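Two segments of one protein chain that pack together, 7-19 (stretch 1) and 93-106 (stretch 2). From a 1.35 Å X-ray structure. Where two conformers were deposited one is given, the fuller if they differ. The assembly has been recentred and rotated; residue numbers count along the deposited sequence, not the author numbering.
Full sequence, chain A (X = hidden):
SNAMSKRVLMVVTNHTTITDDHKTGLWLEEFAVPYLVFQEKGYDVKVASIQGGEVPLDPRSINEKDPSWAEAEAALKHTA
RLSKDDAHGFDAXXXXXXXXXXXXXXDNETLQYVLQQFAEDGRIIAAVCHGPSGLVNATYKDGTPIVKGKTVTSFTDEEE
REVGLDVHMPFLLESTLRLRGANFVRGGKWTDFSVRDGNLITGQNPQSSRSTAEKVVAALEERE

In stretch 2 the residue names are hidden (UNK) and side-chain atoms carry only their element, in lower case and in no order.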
# COMPACT_ATOMS: atom_id res chain seq x y z
N ARG A 7 -14.62 -4.68 -7.20
CA ARG A 7 -13.57 -3.99 -7.94
C ARG A 7 -12.56 -3.46 -6.95
O ARG A 7 -12.88 -2.82 -5.96
CB ARG A 7 -14.11 -2.84 -8.76
CG ARG A 7 -15.19 -3.16 -9.81
CD ARG A 7 -15.53 -2.01 -10.72
NE ARG A 7 -14.41 -1.62 -11.58
CZ ARG A 7 -14.01 -0.37 -11.88
NH1 ARG A 7 -14.57 0.73 -11.38
NH2 ARG A 7 -12.97 -0.22 -12.70
N VAL A 8 -11.30 -3.72 -7.24
CA VAL A 8 -10.16 -3.33 -6.40
C VAL A 8 -9.23 -2.42 -7.20
O VAL A 8 -8.82 -2.77 -8.30
CB VAL A 8 -9.37 -4.53 -5.82
CG1 VAL A 8 -8.24 -4.08 -4.97
CG2 VAL A 8 -10.29 -5.44 -5.05
N LEU A 9 -8.88 -1.29 -6.61
CA LEU A 9 -7.89 -0.37 -7.19
C LEU A 9 -6.56 -0.62 -6.48
O LEU A 9 -6.48 -0.52 -5.26
CB LEU A 9 -8.31 1.08 -6.95
CG LEU A 9 -7.32 2.15 -7.38
CD1 LEU A 9 -7.12 2.14 -8.88
CD2 LEU A 9 -7.78 3.51 -6.88
N MET A 10 -5.51 -0.96 -7.23
CA MET A 10 -4.17 -1.09 -6.65
C MET A 10 -3.29 0.05 -7.09
O MET A 10 -3.36 0.38 -8.30
CB MET A 10 -3.55 -2.42 -7.06
CG MET A 10 -4.38 -3.63 -6.58
SD MET A 10 -3.59 -5.24 -6.86
CE MET A 10 -2.37 -5.24 -5.56
N VAL A 11 -2.57 0.68 -6.18
CA VAL A 11 -1.75 1.84 -6.55
C VAL A 11 -0.35 1.60 -6.05
O VAL A 11 -0.11 1.35 -4.88
CB VAL A 11 -2.31 3.14 -5.96
CG1 VAL A 11 -1.52 4.33 -6.49
CG2 VAL A 11 -3.78 3.34 -6.27
N VAL A 12 0.62 1.70 -6.98
CA VAL A 12 2.02 1.50 -6.67
C VAL A 12 2.88 2.73 -7.02
O VAL A 12 2.52 3.61 -7.79
CB VAL A 12 2.58 0.23 -7.38
CG1 VAL A 12 1.79 -0.97 -6.96
CG2 VAL A 12 2.57 0.39 -8.92
N THR A 13 4.07 2.73 -6.40
CA THR A 13 5.09 3.79 -6.60
C THR A 13 5.74 3.69 -7.97
O THR A 13 5.75 2.66 -8.64
CB THR A 13 6.15 3.64 -5.49
OG1 THR A 13 7.09 4.74 -5.53
CG2 THR A 13 6.99 2.39 -5.63
N ASN A 14 6.30 4.82 -8.40
CA ASN A 14 7.19 4.89 -9.53
C ASN A 14 8.56 5.47 -9.15
O ASN A 14 9.35 5.76 -10.04
CB ASN A 14 6.64 5.76 -10.66
CG ASN A 14 5.27 5.33 -11.11
OD1 ASN A 14 4.30 5.72 -10.51
ND2 ASN A 14 5.18 4.52 -12.19
N HIS A 15 8.84 5.58 -7.86
CA HIS A 15 10.03 6.28 -7.41
C HIS A 15 11.22 5.40 -7.27
O HIS A 15 11.13 4.35 -6.62
CB HIS A 15 9.77 6.96 -6.08
CG HIS A 15 10.82 7.95 -5.74
ND1 HIS A 15 10.76 9.24 -6.17
CD2 HIS A 15 12.00 7.81 -5.09
CE1 HIS A 15 11.87 9.88 -5.81
NE2 HIS A 15 12.63 9.04 -5.12
N THR A 16 12.36 5.83 -7.76
CA THR A 16 13.56 5.04 -7.59
C THR A 16 14.69 5.72 -6.81
O THR A 16 15.56 5.05 -6.26
CB THR A 16 13.96 4.88 -9.07
OG1 THR A 16 13.13 3.88 -9.71
CG2 THR A 16 15.43 4.61 -9.29
N THR A 17 14.75 7.04 -6.73
CA THR A 17 15.97 7.75 -6.24
C THR A 17 16.03 7.96 -4.73
O THR A 17 15.10 8.46 -4.11
CB THR A 17 16.12 9.08 -6.92
OG1 THR A 17 14.91 9.83 -6.74
CG2 THR A 17 16.29 8.89 -8.41
N ILE A 18 17.11 7.52 -4.11
CA ILE A 18 17.39 7.96 -2.72
C ILE A 18 18.74 8.64 -2.72
O ILE A 18 18.82 9.83 -2.40
CB ILE A 18 17.36 6.77 -1.77
CG1 ILE A 18 16.13 5.93 -2.03
CG2 ILE A 18 17.49 7.25 -0.34
CD1 ILE A 18 15.90 4.69 -1.08
N THR A 19 19.80 7.90 -3.02
CA THR A 19 21.16 8.42 -3.21
C THR A 19 21.74 7.71 -4.43
O THR A 19 21.04 6.85 -5.03
CB THR A 19 21.99 8.10 -2.01
OG1 THR A 19 22.20 6.67 -1.92
CG2 THR A 19 21.26 8.43 -0.76
N UNK A 93 -9.24 -0.09 -2.03
CA UNK A 93 -7.94 0.37 -2.60
C UNK A 93 -6.90 -0.37 -1.79
O UNK A 93 -7.00 -0.56 -0.56
c UNK A 93 -7.87 2.44 -1.08
c UNK A 93 -7.82 1.92 -2.49
c UNK A 93 -6.44 3.91 -3.25
c UNK A 93 -6.52 2.36 -3.17
N UNK A 94 -5.83 -0.77 -2.51
CA UNK A 94 -4.71 -1.50 -1.94
C UNK A 94 -3.39 -0.83 -2.32
O UNK A 94 -3.14 -0.67 -3.51
c UNK A 94 -2.50 -3.93 -1.85
c UNK A 94 -3.89 -3.90 -1.68
c UNK A 94 -4.76 -2.95 -2.46
c UNK A 94 -1.72 -4.78 -1.10
c UNK A 94 -3.62 -5.56 0.04
c UNK A 94 -4.43 -4.72 -0.70
c UNK A 94 -2.31 -5.58 -0.16
N UNK A 95 -2.59 -0.50 -1.33
CA UNK A 95 -1.29 0.17 -1.51
C UNK A 95 -0.14 -0.71 -1.13
O UNK A 95 0.19 -0.84 0.05
c UNK A 95 -2.34 2.48 -0.88
c UNK A 95 -2.53 2.84 -2.23
c UNK A 95 -2.12 3.69 0.03
c UNK A 95 -1.24 1.45 -0.64
N UNK A 96 0.48 -1.39 -2.10
CA UNK A 96 1.72 -2.06 -1.83
C UNK A 96 2.80 -1.05 -1.45
O UNK A 96 2.70 0.15 -1.68
c UNK A 96 2.05 -2.70 -3.18
c UNK A 96 0.08 -1.54 -3.49
c UNK A 96 0.74 -2.83 -3.88
N UNK A 97 3.90 -1.60 -0.94
CA UNK A 97 5.07 -0.81 -0.49
C UNK A 97 6.28 -0.80 -1.38
O UNK A 97 6.19 -0.77 -2.62
N UNK A 98 7.43 -0.86 -0.74
CA UNK A 98 8.71 -0.48 -1.28
C UNK A 98 9.07 0.90 -0.74
O UNK A 98 8.21 1.76 -0.63
N UNK A 99 10.37 1.17 -0.60
CA UNK A 99 10.79 2.50 -0.14
C UNK A 99 10.44 3.62 -1.10
O UNK A 99 10.34 4.73 -0.63
n UNK A 99 13.27 0.73 1.61
c UNK A 99 12.64 2.48 2.76
c UNK A 99 12.69 1.97 1.50
c UNK A 99 13.52 0.48 2.89
n UNK A 99 13.18 1.54 3.61
c UNK A 99 12.30 2.54 0.17
N UNK A 100 10.20 3.31 -2.38
CA UNK A 100 9.79 4.34 -3.34
C UNK A 100 8.59 5.09 -2.85
O UNK A 100 8.49 6.29 -3.06
N UNK A 101 7.64 4.41 -2.20
CA UNK A 101 6.44 5.05 -1.75
C UNK A 101 6.68 6.22 -0.81
O UNK A 101 5.88 7.14 -0.75
c UNK A 101 5.05 2.94 -1.94
c UNK A 101 5.46 4.06 -1.05
o UNK A 101 6.11 3.51 0.13
N UNK A 102 7.73 6.15 0.01
CA UNK A 102 8.01 7.20 0.98
C UNK A 102 8.28 8.50 0.28
O UNK A 102 8.19 9.58 0.93
s UNK A 102 7.85 5.98 4.09
c UNK A 102 8.96 6.90 5.20
c UNK A 102 9.23 6.81 1.83
c UNK A 102 8.95 5.56 2.71
N UNK A 103 8.66 8.46 -0.98
CA UNK A 103 8.98 9.67 -1.76
C UNK A 103 7.91 10.15 -2.73
O UNK A 103 7.95 11.32 -3.14
c UNK A 103 12.23 10.08 -1.22
c UNK A 103 11.69 7.78 -1.38
c UNK A 103 13.30 9.80 -0.42
c UNK A 103 11.42 9.08 -1.72
c UNK A 103 10.24 9.41 -2.57
c UNK A 103 12.75 7.48 -0.60
c UNK A 103 13.55 8.49 -0.07
N UNK A 104 7.02 9.29 -3.17
CA UNK A 104 5.97 9.74 -4.12
C UNK A 104 4.53 9.49 -3.62
O UNK A 104 3.63 9.95 -4.32
c UNK A 104 6.15 9.19 -5.56
c UNK A 104 6.04 7.69 -5.73
o UNK A 104 5.93 6.96 -4.73
o UNK A 104 5.98 7.25 -6.93
N UNK A 105 4.30 8.86 -2.48
CA UNK A 105 2.94 8.76 -1.94
C UNK A 105 2.52 9.86 -0.96
O UNK A 105 1.41 10.35 -1.11
c UNK A 105 2.44 6.21 -2.08
c UNK A 105 1.66 3.95 -2.24
c UNK A 105 2.26 5.11 -4.22
c UNK A 105 1.79 3.96 -3.58
c UNK A 105 1.95 5.04 -1.49
c UNK A 105 2.58 6.21 -3.45
c UNK A 105 2.71 7.41 -1.21
N UNK A 106 3.29 10.22 0.07
CA UNK A 106 2.72 11.03 1.13
C UNK A 106 2.21 12.38 0.72
O UNK A 106 1.28 12.90 1.37
c UNK A 106 3.83 11.10 2.16
c UNK A 106 5.06 10.87 1.44
c UNK A 106 4.71 9.88 0.35
O HOH W 1 4.13 0.65 -4.13

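Position 93 carries four carbons, forked at the first, with one arm two carbons long and ending near the leucine methyls of stretch 1: Ile93. It pairs in parallel with Leu9, both side chains on one sheet face, CD1 of Ile93 lying 3.9 Å from Leu9 CD2.

Position 94 has one carbon and then a six-carbon ring, near the methionine methyl on the other face: Phe94. Its N donates to Leu9 O (2.8 Å) and its O accepts from Val11 N (3.0 Å), while CD2 sits 3.9 Å from Met10 CE.

Position 95 bears four carbons forked at the second, one tip reaching Val11, the signature of Leu95; its CD2 lies 3.7 Å from Val11 CB.

At 96 three carbons close onto the backbone N and pack against Val11 and Val12, so it is Pro96. With no N-H to donate, it ends the ladder: its CD lies 3.2 Å from Val11 O, which finds no polar partner, and its CG packs 3.7 Å from Val12 CG1.

Positions 97 and 98 have no side-chain atoms: Gly97 and Gly98. At 98 the backbone angles (102/150) would jam a CB against the preceding carbonyl, which by itself calls for glycine. A water accepts from Thr13 N (3.1 Å) and donates to the O atoms of Pro96 and Gly97 (both 2.9 Å), bridging the two stretches just past the ends of the paired strands.

Position 99 holds one carbon, 4.4 Å from Ile18 CD1, and a five-membered ring of three carbons and two nitrogens: His99.

Position 100 is bare and must be small, for an ideal CB would fall 2.6 Å from His15 O and 2.7 Å from Thr13 OG1: Gly100.

Position 101, one carbon bearing an oxygen and a carbon, the latter 3.8 Å from Thr13 CB, is Thr101; its OG1 bonds back to Gly98 O (2.8 Å).

Position 102, two carbons, sulfur and carbon unbranched, makes no contact with stretch 1: Met102.

Position 103 has one carbon, over the His15 ring face and 3.4 Å from its centroid, plus a six-carbon ring: Phe103. The two rings are nearly parallel but slid apart.

Position 104 has two carbons, the second carrying two oxygens, one 2.6 Å from Thr13 OG1 and the other 2.9 Å from Asn14 N: Asp104. OD1 accepts from the Thr13 hydroxyl and OD2 from the Asn14 amide.

Position 105, again one carbon and a six-carbon ring, its edge meeting Val11 O, is Phe105; CZ lies 3.5 Å from that oxygen.

Position 106, three carbons closing onto N, out of reach, is Pro106.

The rules are sequential: parallel pairing sets register, proline and water finish it, glycine permits close approach, and one carboxylate grips the departing loop.

Stretch 2, residues 93-106: IFLPGGHGTMFDFP
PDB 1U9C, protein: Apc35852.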